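PDB 1XPP: DNA-directed RNA polymerase subunit L from Thermoplasma acidophilum, which forms part of the archaeal RNA polymerase, the enzyme that transcribes DNA into RNA, and belongs to the Rpo11/RPB11 family of dimerising subunits. Local coordinates for the interface of chains A and B. Numbering follows the deposited sequence. Chains: chain A/B, DNA-directed RNA polymerase subunit L.

Contact 1: the interface of chains A and B. Residues chain A 14-15, 18, 75; chain B 99-100, 102-103.
B:Glu99, on the long helix 74-106, reaches across to the backbone of A:Val15 on strand 12-18 and shows how one carboxylate can take hold of a backbone N-H within a partner strand. Its CB leads to CG, anti to the backbone N (chi1 174°), and CG packs against the methyl CG2 of A:Val15 at 3.4 Å. The chain bends at chi2 (59°), and CD lies 3.8 Å from A:Val15 CG2. At the tip, OE1 accepts a nearly straight hydrogen bond of 3.0 Å from A:Val15 N, which comes on the anti side, tilted from the carboxylate plane. From the opposite face of that plane the guanidinium NH2 of B:Arg102 bonds the same OE1 at 2.9 Å. The other oxygen, OE2, takes B:Arg102 NE at 2.8 Å in a salt bridge, from the syn side but tilted out of the carboxylate plane, while OE2 lies in the plane of the guanidinium; the arginine thus grips the carboxylate side-on and restrains its rotation. A water 2.8 Å from B:Glu99 OE1 also meets A:Arg14 NE, in the plane of that guanidinium. The paired B:Arg102, and the water-bridged A:Arg14 more weakly, would probably favour the ionised form of the carboxylate. One helical turn on, B:Tyr103 turns a ring face to the other methyl of A:Val15, while the modelled overlap of this ring with A:Lys18 is doubtful. The valine methyl CG1 lies 3.9 Å from the ring centroid of B:Tyr103, offset toward the rim.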
loop_
_atom_site.group_PDB
_atom_site.type_symbol
_atom_site.label_atom_id
_atom_site.label_comp_id
_atom_site.label_asym_id
_atom_site.label_seq_id
_atom_site.Cartn_x
_atom_site.Cartn_y
_atom_site.Cartn_z
ATOM N N ARG A 14 4.009 9.934 -35.548
ATOM C CA ARG A 14 3.571 9.357 -36.814
ATOM C C ARG A 14 3.884 7.885 -36.904
ATOM O O ARG A 14 4.998 7.423 -36.583
ATOM C CB ARG A 14 4.201 10.089 -37.994
ATOM C CG ARG A 14 3.350 11.197 -38.554
ATOM C CD ARG A 14 3.471 11.252 -40.061
ATOM N NE ARG A 14 2.610 10.291 -40.748
ATOM C CZ ARG A 14 2.263 10.411 -42.028
ATOM N NH1 ARG A 14 2.715 11.430 -42.729
ATOM N NH2 ARG A 14 1.477 9.507 -42.606
ATOM N N VAL A 15 2.875 7.131 -37.294
ATOM C CA VAL A 15 3.023 5.722 -37.548
ATOM C C VAL A 15 4.005 5.664 -38.732
ATOM O O VAL A 15 3.887 6.430 -39.704
ATOM C CB VAL A 15 1.664 5.094 -37.941
ATOM C CG1 VAL A 15 1.861 3.732 -38.562
ATOM C CG2 VAL A 15 0.747 4.999 -36.711
ATOM N N LYS A 18 3.368 -0.888 -39.744
ATOM C CA LYS A 18 2.633 -1.851 -38.943
ATOM C C LYS A 18 2.488 -3.135 -39.720
ATOM O O LYS A 18 2.441 -3.147 -40.950
ATOM C CB LYS A 18 1.245 -1.324 -38.545
ATOM C CG LYS A 18 0.332 -0.920 -39.709
ATOM C CD LYS A 18 -1.098 -1.446 -39.495
ATOM C CE LYS A 18 -1.908 -0.569 -38.534
ATOM N NZ LYS A 18 -3.143 -1.253 -38.024
ATOM N N GLN A 75 -1.390 -1.477 -31.034
ATOM C CA GLN A 75 -1.933 -0.157 -30.684
ATOM C C GLN A 75 -2.584 -0.225 -29.302
ATOM O O GLN A 75 -2.504 0.728 -28.515
ATOM C CB GLN A 75 -2.984 0.325 -31.704
ATOM C CG GLN A 75 -2.471 0.828 -33.059
ATOM C CD GLN A 75 -2.689 -0.177 -34.177
ATOM O OE1 GLN A 75 -2.375 -1.353 -34.038
ATOM N NE2 GLN A 75 -3.232 0.294 -35.298
ATOM N N GLU B 99 -3.886 9.050 -34.177
ATOM C CA GLU B 99 -3.029 8.533 -35.222
ATOM C C GLU B 99 -3.378 7.108 -35.539
ATOM O O GLU B 99 -3.370 6.723 -36.697
ATOM C CB GLU B 99 -1.556 8.656 -34.823
ATOM C CG GLU B 99 -0.565 7.994 -35.795
ATOM C CD GLU B 99 -0.623 8.520 -37.215
ATOM O OE1 GLU B 99 0.160 8.033 -38.050
ATOM O OE2 GLU B 99 -1.428 9.417 -37.518
ATOM N N PHE B 100 -3.673 6.302 -34.525
ATOM C CA PHE B 100 -4.072 4.941 -34.814
ATOM C C PHE B 100 -5.340 4.951 -35.680
ATOM O O PHE B 100 -5.394 4.281 -36.707
ATOM C CB PHE B 100 -4.332 4.163 -33.529
ATOM C CG PHE B 100 -3.120 3.978 -32.650
ATOM C CD1 PHE B 100 -1.841 3.915 -33.194
ATOM C CD2 PHE B 100 -3.271 3.820 -31.260
ATOM C CE1 PHE B 100 -0.713 3.724 -32.373
ATOM C CE2 PHE B 100 -2.171 3.613 -30.451
ATOM C CZ PHE B 100 -0.892 3.570 -31.004
ATOM N N ARG B 102 -6.572 7.270 -37.630
ATOM C CA ARG B 102 -6.207 7.758 -38.959
ATOM C C ARG B 102 -5.598 6.602 -39.769
ATOM O O ARG B 102 -6.045 6.309 -40.880
ATOM C CB ARG B 102 -5.225 8.940 -38.854
ATOM C CG ARG B 102 -5.116 9.789 -40.137
ATOM C CD ARG B 102 -3.706 10.341 -40.356
ATOM N NE ARG B 102 -2.671 9.349 -40.052
ATOM C CZ ARG B 102 -2.227 8.423 -40.903
ATOM N NH1 ARG B 102 -2.707 8.344 -42.139
ATOM N NH2 ARG B 102 -1.282 7.574 -40.520
ATOM N N TYR B 103 -4.616 5.919 -39.186
ATOM C CA TYR B 103 -3.891 4.853 -39.879
ATOM C C TYR B 103 -4.752 3.618 -40.201
ATOM O O TYR B 103 -4.666 3.064 -41.301
ATOM C CB TYR B 103 -2.616 4.447 -39.105
ATOM C CG TYR B 103 -1.890 3.282 -39.748
ATOM C CD1 TYR B 103 -1.033 3.489 -40.828
ATOM C CD2 TYR B 103 -2.104 1.967 -39.319
ATOM C CE1 TYR B 103 -0.379 2.414 -41.451
ATOM C CE2 TYR B 103 -1.457 0.889 -39.941
ATOM C CZ TYR B 103 -0.603 1.126 -40.994
ATOM O OH TYR B 103 0.031 0.070 -41.608
HETATM O O HOH W 1 1.967 7.857 -40.214
#

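Contact 2: the interface of chains A and B. Residues chain A 12-13, 25, 27, 30, 82; chain B 92, 95-96, 99.
A two-fold symmetric, largely apolar interface places A:Leu13 against B:Phe96 and joins two copies of a subunit from the Rpb3/Rpb11 dimerisation family; since the family normally pairs Rpo11 with a different subunit, this homodimer may stand in for that partnership. It illustrates how strand residues can cover one face of an aromatic ring while a helix residue reaches its rim from the other side. B:Phe96 projects from helix 74-106, and the methyl CD2 of A:Leu13 sits over the centre of one ring face, 3.9 Å from the centroid. The leucine CG lies between its backbone N and carbonyl carbon (chi1 58°), a torsion that turns the fork toward the helix, CD2 to the ring and CD1 to B:Glu99. The leucine and B:Glu99 side chains pass in opposite directions, CD1 touching CB at 3.7 Å. At the ring's far tip, CZ meets the methyl CE of A:Met27 at 3.6 Å, the two side chains crossing at about a right angle. A:Val25 CG1 approaches CE1 of the ring, and A:Val82 CG2, from the partner's own long helix, approaches CD2 at 4.0 Å. An alanine in place of B:Phe96 would probably open a gap beneath A:Leu13 CD2 and cost the A:Met27 methyl its contact across the interface with the ring. Beside the ring, A:Tyr30 and B:Gln95 point tip to tip, but the modelled approach is too short to interpret. B:Leu92 CD1 touches A:Tyr30 CE2 at 3.6 Å.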
loop_
_atom_site.group_PDB
_atom_site.type_symbol
_atom_site.label_atom_id
_atom_site.label_comp_id
_atom_site.label_asym_id
_atom_site.label_seq_id
_atom_site.Cartn_x
_atom_site.Cartn_y
_atom_site.Cartn_z
ATOM N N SER A 12 4.902 15.774 -31.643
ATOM C CA SER A 12 3.997 15.110 -32.554
ATOM C C SER A 12 4.449 13.668 -32.723
ATOM O O SER A 12 5.463 13.254 -32.142
ATOM C CB SER A 12 3.948 15.837 -33.902
ATOM O OG SER A 12 5.245 15.871 -34.467
ATOM N N LEU A 13 3.679 12.906 -33.486
ATOM C CA LEU A 13 3.989 11.507 -33.726
ATOM C C LEU A 13 3.365 10.965 -35.006
ATOM O O LEU A 13 2.349 11.477 -35.509
ATOM C CB LEU A 13 3.690 10.631 -32.498
ATOM C CG LEU A 13 2.256 10.617 -31.943
ATOM C CD1 LEU A 13 1.398 9.637 -32.768
ATOM C CD2 LEU A 13 2.290 10.209 -30.522
ATOM N N VAL A 25 6.160 3.704 -34.317
ATOM C CA VAL A 25 5.703 5.082 -34.338
ATOM C C VAL A 25 6.873 5.992 -34.061
ATOM O O VAL A 25 7.584 5.785 -33.061
ATOM C CB VAL A 25 4.569 5.353 -33.295
ATOM C CG1 VAL A 25 4.020 6.755 -33.440
ATOM C CG2 VAL A 25 3.458 4.320 -33.451
ATOM N N MET A 27 8.427 9.266 -32.718
ATOM C CA MET A 27 8.078 10.210 -31.667
ATOM C C MET A 27 8.898 11.475 -31.774
ATOM O O MET A 27 10.132 11.445 -31.674
ATOM C CB MET A 27 8.316 9.559 -30.304
ATOM C CG MET A 27 7.763 8.184 -30.170
ATOM S SD MET A 27 5.949 8.075 -30.238
ATOM C CE MET A 27 5.512 8.937 -28.689
ATOM N N TYR A 30 9.490 14.805 -28.190
ATOM C CA TYR A 30 9.090 14.361 -26.866
ATOM C C TYR A 30 10.283 14.360 -25.913
ATOM O O TYR A 30 11.445 14.084 -26.319
ATOM C CB TYR A 30 8.451 12.987 -26.923
ATOM C CG TYR A 30 7.003 13.032 -27.335
ATOM C CD1 TYR A 30 6.612 12.840 -28.656
ATOM C CD2 TYR A 30 6.007 13.275 -26.376
ATOM C CE1 TYR A 30 5.258 12.904 -29.015
ATOM C CE2 TYR A 30 4.662 13.332 -26.731
ATOM C CZ TYR A 30 4.290 13.145 -28.042
ATOM O OH TYR A 30 2.920 13.217 -28.338
ATOM N N VAL A 82 -0.615 4.179 -21.950
ATOM C CA VAL A 82 -0.788 5.620 -21.869
ATOM C C VAL A 82 -1.933 5.944 -20.911
ATOM O O VAL A 82 -1.872 6.942 -20.163
ATOM C CB VAL A 82 -0.958 6.281 -23.258
ATOM C CG1 VAL A 82 -1.169 7.819 -23.173
ATOM C CG2 VAL A 82 0.314 6.004 -24.097
ATOM N N LEU B 92 -0.233 12.983 -24.913
ATOM C CA LEU B 92 0.383 11.836 -25.597
ATOM C C LEU B 92 -0.691 10.856 -26.111
ATOM O O LEU B 92 -0.614 10.409 -27.285
ATOM C CB LEU B 92 1.349 11.111 -24.643
ATOM C CG LEU B 92 2.057 9.858 -25.158
ATOM C CD1 LEU B 92 2.939 10.173 -26.372
ATOM C CD2 LEU B 92 2.836 9.196 -24.061
ATOM N N GLN B 95 -2.702 12.258 -29.063
ATOM C CA GLN B 95 -1.919 12.180 -30.304
ATOM C C GLN B 95 -1.849 10.788 -30.875
ATOM O O GLN B 95 -2.006 10.614 -32.093
ATOM C CB GLN B 95 -0.509 12.709 -30.054
ATOM C CG GLN B 95 -0.486 14.201 -29.889
ATOM C CD GLN B 95 0.824 14.842 -30.254
ATOM O OE1 GLN B 95 1.890 14.211 -30.189
ATOM N NE2 GLN B 95 0.761 16.106 -30.661
ATOM N N PHE B 96 -1.579 9.803 -30.024
ATOM C CA PHE B 96 -1.621 8.394 -30.414
ATOM C C PHE B 96 -2.973 8.027 -31.002
ATOM O O PHE B 96 -3.021 7.495 -32.105
ATOM C CB PHE B 96 -1.306 7.443 -29.263
ATOM C CG PHE B 96 0.174 7.117 -29.065
ATOM C CD1 PHE B 96 0.936 6.528 -30.088
ATOM C CD2 PHE B 96 0.768 7.319 -27.817
ATOM C CE1 PHE B 96 2.295 6.179 -29.880
ATOM C CE2 PHE B 96 2.115 6.973 -27.598
ATOM C CZ PHE B 96 2.892 6.402 -28.635
ATOM N N GLU B 99 -3.886 9.050 -34.177
ATOM C CA GLU B 99 -3.029 8.533 -35.222
ATOM C C GLU B 99 -3.378 7.108 -35.539
ATOM O O GLU B 99 -3.370 6.723 -36.697
ATOM C CB GLU B 99 -1.556 8.656 -34.823
ATOM C CG GLU B 99 -0.565 7.994 -35.795
ATOM C CD GLU B 99 -0.623 8.520 -37.215
ATOM O OE1 GLU B 99 0.160 8.033 -38.050
ATOM O OE2 GLU B 99 -1.428 9.417 -37.518
#

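About 9 Å separates the C-alpha centres of contact 1 and contact 2, which lie next to each other along one helix-on-sheet interface. Both join strand 12-18 and helix 74-106 of chain A to helix 74-106 of chain B, and B:Glu99 belongs to both: its CB touches the apolar patch of contact 2, while CG and the carboxylate serve contact 1. Contact 2 also draws on strand 22-28. The mainly apolar contact 2 passes into the mixed contact 1 toward the C-terminal end of chain B's helix, and the two-fold repeat probably anchors each long helix on the other copy in this homodimer.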